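Local coordinates for protein sialidase B (Streptococcus pneumoniae serotype 4, PDB 4XJW) that cleaves terminal sialic acid residues from oligosaccharides, glycoproteins and glycolipids, acting as an intramolecular trans-sialidase of glycosyl hydrolase family 33, at residues D511-T516 / Y527-D532. The protein carries 1 engineered substitution. Sequence-based numbering, arbitrary orientation.
Sequences DGVIRT and YMTSRD
Ile514 with Ser530 and Thr516 with Met528 are the hydrogen-bonded pairs of an antiparallel hairpin whose strands, 513-516 and 527-530, lie 4.7 Å apart at 165°. The bond from Ser530 N to Ile514 O measures 2.8 Å, and Arg515 faces Thr529 in the non-hydrogen-bonded pair between them. On the face of these two, Arg515 donates two bent hydrogen bonds side-on to Thr529 OG1, from NE at 2.9 Å and NH2 at 3.1 Å, the oxygen lying close to the guanidinium plane. A beta-branched threonine suits the strand and still offers a short, fixed acceptor; its OG1 stands anti to the carbonyl carbon (chi1 -54°), while CG2 packs against Val513 CG1 at 3.9 Å. Tyr527 runs beside Arg515, its ring 33° from the guanidinium plane; CE1 lies over the rim of one guanidinium face, and CD1 is 3.5 Å from Arg515 CD. Arg515 NH1 bonds to Asp596 O, and Asp596 also forms a salt bridge with Arg531, whose NH1 lies 4.1 Å from Val513 CG1; the acid probably offsets repulsion between the two guanidiniums. The hairpin forms the middle strands of a four-stranded blade of the sialidase beta-propeller, and strand 527-530 carries the start of the fourth Asp box, Ser-x-Asp-x-Gly-x-Thr-Trp. Ser530 OG accepts a hydrogen bond from Gly534 N and is hydrogen-bonded to Thr536 O; Asp532 OD2 bonds to Thr536 OG1, tying the turn. Gly512 has a positive phi, where a side chain would press on the preceding carbonyl. On the face of Ile514, Thr516, Met528 and Ser530, Thr516 CB meets Met528 CG at 4.1 Å, both against Trp537 and Leu476, while Thr516 OG1 bonds to Tyr478 OH.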
ATOM      1  N   ASP A 511      -1.653 -28.954  15.298  1.00 19.60           N
ATOM      2  CA  ASP A 511      -1.539 -28.466  16.664  1.00 17.96           C
ATOM      3  C   ASP A 511      -0.112 -28.299  17.216  1.00 19.28           C
ATOM      4  O   ASP A 511       0.615 -29.273  17.406  1.00 21.39           O
ATOM      5  CB  ASP A 511      -2.378 -29.340  17.591  1.00 22.52           C
ATOM      6  CG  ASP A 511      -3.132 -28.529  18.595  1.00 33.72           C
ATOM      7  OD1 ASP A 511      -2.536 -28.210  19.643  1.00 38.72           O
ATOM      8  OD2 ASP A 511      -4.312 -28.205  18.330  1.00 36.36           O
ATOM      9  N   GLY A 512       0.281 -27.047  17.449  1.00 18.20           N
ATOM     10  CA  GLY A 512       1.568 -26.740  18.055  1.00 17.69           C
ATOM     11  C   GLY A 512       2.707 -26.646  17.064  1.00 16.62           C
ATOM     12  O   GLY A 512       3.824 -26.307  17.441  1.00 16.33           O
ATOM     13  N   VAL A 513       2.414 -26.949  15.803  1.00 14.71           N
ATOM     14  CA  VAL A 513       3.405 -26.912  14.727  1.00 14.39           C
ATOM     15  C   VAL A 513       3.181 -25.674  13.872  1.00 12.72           C
ATOM     16  O   VAL A 513       2.154 -25.555  13.206  1.00 15.67           O
ATOM     17  CB  VAL A 513       3.302 -28.154  13.842  1.00 14.11           C
ATOM     18  CG1 VAL A 513       4.366 -28.141  12.754  1.00 16.02           C
ATOM     19  CG2 VAL A 513       3.430 -29.417  14.702  1.00 18.50           C
ATOM     20  N   ILE A 514       4.157 -24.769  13.884  1.00 11.86           N
ATOM     21  CA  ILE A 514       4.070 -23.519  13.147  1.00 11.48           C
ATOM     22  C   ILE A 514       5.106 -23.499  12.036  1.00 11.90           C
ATOM     23  O   ILE A 514       6.294 -23.752  12.279  1.00 13.46           O
ATOM     24  CB  ILE A 514       4.347 -22.324  14.065  1.00 11.83           C
ATOM     25  CG1 ILE A 514       3.411 -22.320  15.272  1.00 14.27           C
ATOM     26  CG2 ILE A 514       4.212 -21.007  13.301  1.00 11.10           C
ATOM     27  CD1 ILE A 514       3.846 -21.348  16.360  1.00 13.83           C
ATOM     28  N   ARG A 515       4.679 -23.209  10.813  1.00  9.41           N
ATOM     29  CA  ARG A 515       5.660 -22.930   9.773  1.00 10.04           C
ATOM     30  C   ARG A 515       5.651 -21.449   9.435  1.00 11.46           C
ATOM     31  O   ARG A 515       4.598 -20.859   9.213  1.00 11.20           O
ATOM     32  CB  ARG A 515       5.453 -23.759   8.518  1.00 11.46           C
ATOM     33  CG  ARG A 515       6.531 -23.455   7.463  1.00 14.39           C
ATOM     34  CD  ARG A 515       6.815 -24.637   6.590  1.00 12.64           C
ATOM     35  NE  ARG A 515       7.222 -25.777   7.392  1.00 14.65           N
ATOM     36  CZ  ARG A 515       7.115 -27.034   6.986  1.00 17.93           C
ATOM     37  NH1 ARG A 515       6.630 -27.297   5.784  1.00 18.96           N
ATOM     38  NH2 ARG A 515       7.480 -28.025   7.788  1.00 16.61           N
ATOM     39  N   THR A 516       6.846 -20.859   9.428  1.00 10.73           N
ATOM     40  CA  THR A 516       7.027 -19.446   9.111  1.00 11.23           C
ATOM     41  C   THR A 516       7.648 -19.319   7.733  1.00 12.11           C
ATOM     42  O   THR A 516       8.683 -19.923   7.480  1.00 12.67           O
ATOM     43  CB  THR A 516       7.942 -18.790  10.136  1.00  9.66           C
ATOM     44  OG1 THR A 516       7.379 -18.940  11.448  1.00 11.64           O
ATOM     45  CG2 THR A 516       8.118 -17.313   9.832  1.00 11.72           C
ATOM     46  N   TYR A 527      11.811 -20.743   4.811  1.00 15.23           N
ATOM     47  CA  TYR A 527      10.917 -21.150   5.885  1.00 13.38           C
ATOM     48  C   TYR A 527      11.642 -21.855   7.009  1.00 14.70           C
ATOM     49  O   TYR A 527      12.749 -22.368   6.824  1.00 17.43           O
ATOM     50  CB  TYR A 527       9.742 -21.988   5.356  1.00 14.08           C
ATOM     51  CG  TYR A 527      10.113 -23.332   4.772  1.00 15.46           C
ATOM     52  CD1 TYR A 527      10.174 -24.460   5.573  1.00 14.82           C
ATOM     53  CD2 TYR A 527      10.384 -23.468   3.415  1.00 17.71           C
ATOM     54  CE1 TYR A 527      10.501 -25.687   5.049  1.00 16.78           C
ATOM     55  CE2 TYR A 527      10.709 -24.690   2.872  1.00 18.74           C
ATOM     56  CZ  TYR A 527      10.765 -25.801   3.704  1.00 18.96           C
ATOM     57  OH  TYR A 527      11.090 -27.030   3.181  1.00 22.73           O
ATOM     58  N   MET A 528      11.030 -21.824   8.184  1.00 13.73           N
ATOM     59  CA  MET A 528      11.485 -22.574   9.341  1.00 13.64           C
ATOM     60  C   MET A 528      10.248 -23.092  10.051  1.00 14.40           C
ATOM     61  O   MET A 528       9.138 -22.609   9.809  1.00 14.06           O
ATOM     62  CB  MET A 528      12.315 -21.705  10.290  1.00 14.31           C
ATOM     63  CG  MET A 528      11.628 -20.435  10.777  1.00 14.46           C
ATOM     64  SD  MET A 528      12.519 -19.563  12.093  1.00 13.24           S
ATOM     65  CE  MET A 528      13.967 -18.994  11.205  1.00 11.22           C
ATOM     66  N   THR A 529      10.438 -24.057  10.943  1.00 12.65           N
ATOM     67  CA  THR A 529       9.322 -24.713  11.620  1.00 12.84           C
ATOM     68  C   THR A 529       9.557 -24.797  13.117  1.00 15.87           C
ATOM     69  O   THR A 529      10.683 -25.073  13.567  1.00 16.45           O
ATOM     70  CB  THR A 529       9.122 -26.136  11.081  1.00 12.87           C
ATOM     71  OG1 THR A 529       8.980 -26.102   9.656  1.00 14.23           O
ATOM     72  CG2 THR A 529       7.891 -26.815  11.708  1.00 16.54           C
ATOM     73  N   SER A 530       8.492 -24.565  13.884  1.00 12.73           N
ATOM     74  CA  SER A 530       8.496 -24.829  15.319  1.00 12.92           C
ATOM     75  C   SER A 530       7.518 -25.966  15.594  1.00 15.58           C
ATOM     76  O   SER A 530       6.464 -26.041  14.969  1.00 14.24           O
ATOM     77  CB  SER A 530       8.077 -23.586  16.104  1.00 13.73           C
ATOM     78  OG  SER A 530       7.944 -23.875  17.490  1.00 14.30           O
ATOM     79  N   ARG A 531       7.870 -26.843  16.531  1.00 14.98           N
ATOM     80  CA  ARG A 531       7.006 -27.962  16.906  1.00 16.90           C
ATOM     81  C   ARG A 531       6.692 -27.920  18.394  1.00 19.90           C
ATOM     82  O   ARG A 531       6.287 -28.929  18.989  1.00 18.45           O
ATOM     83  CB  ARG A 531       7.670 -29.285  16.526  1.00 19.83           C
ATOM     84  CG  ARG A 531       7.884 -29.438  15.034  1.00 22.56           C
ATOM     85  CD  ARG A 531       8.588 -30.728  14.668  1.00 28.83           C
ATOM     86  NE  ARG A 531       8.659 -30.884  13.217  1.00 30.95           N
ATOM     87  CZ  ARG A 531       7.643 -31.298  12.466  1.00 31.12           C
ATOM     88  NH1 ARG A 531       6.478 -31.598  13.026  1.00 33.80           N
ATOM     89  NH2 ARG A 531       7.783 -31.403  11.152  1.00 36.13           N
ATOM     90  N   ASP A 532       6.873 -26.748  18.995  1.00 17.09           N
ATOM     91  CA  ASP A 532       6.562 -26.544  20.401  1.00 18.47           C
ATOM     92  C   ASP A 532       5.905 -25.188  20.623  1.00 18.03           C
ATOM     93  O   ASP A 532       6.199 -24.498  21.596  1.00 18.45           O
ATOM     94  CB  ASP A 532       7.815 -26.688  21.276  1.00 18.32           C
ATOM     95  CG  ASP A 532       8.966 -25.815  20.812  1.00 20.86           C
ATOM     96  OD1 ASP A 532       8.752 -24.904  19.980  1.00 18.12           O
ATOM     97  OD2 ASP A 532      10.098 -26.035  21.295  1.00 23.48           O
TER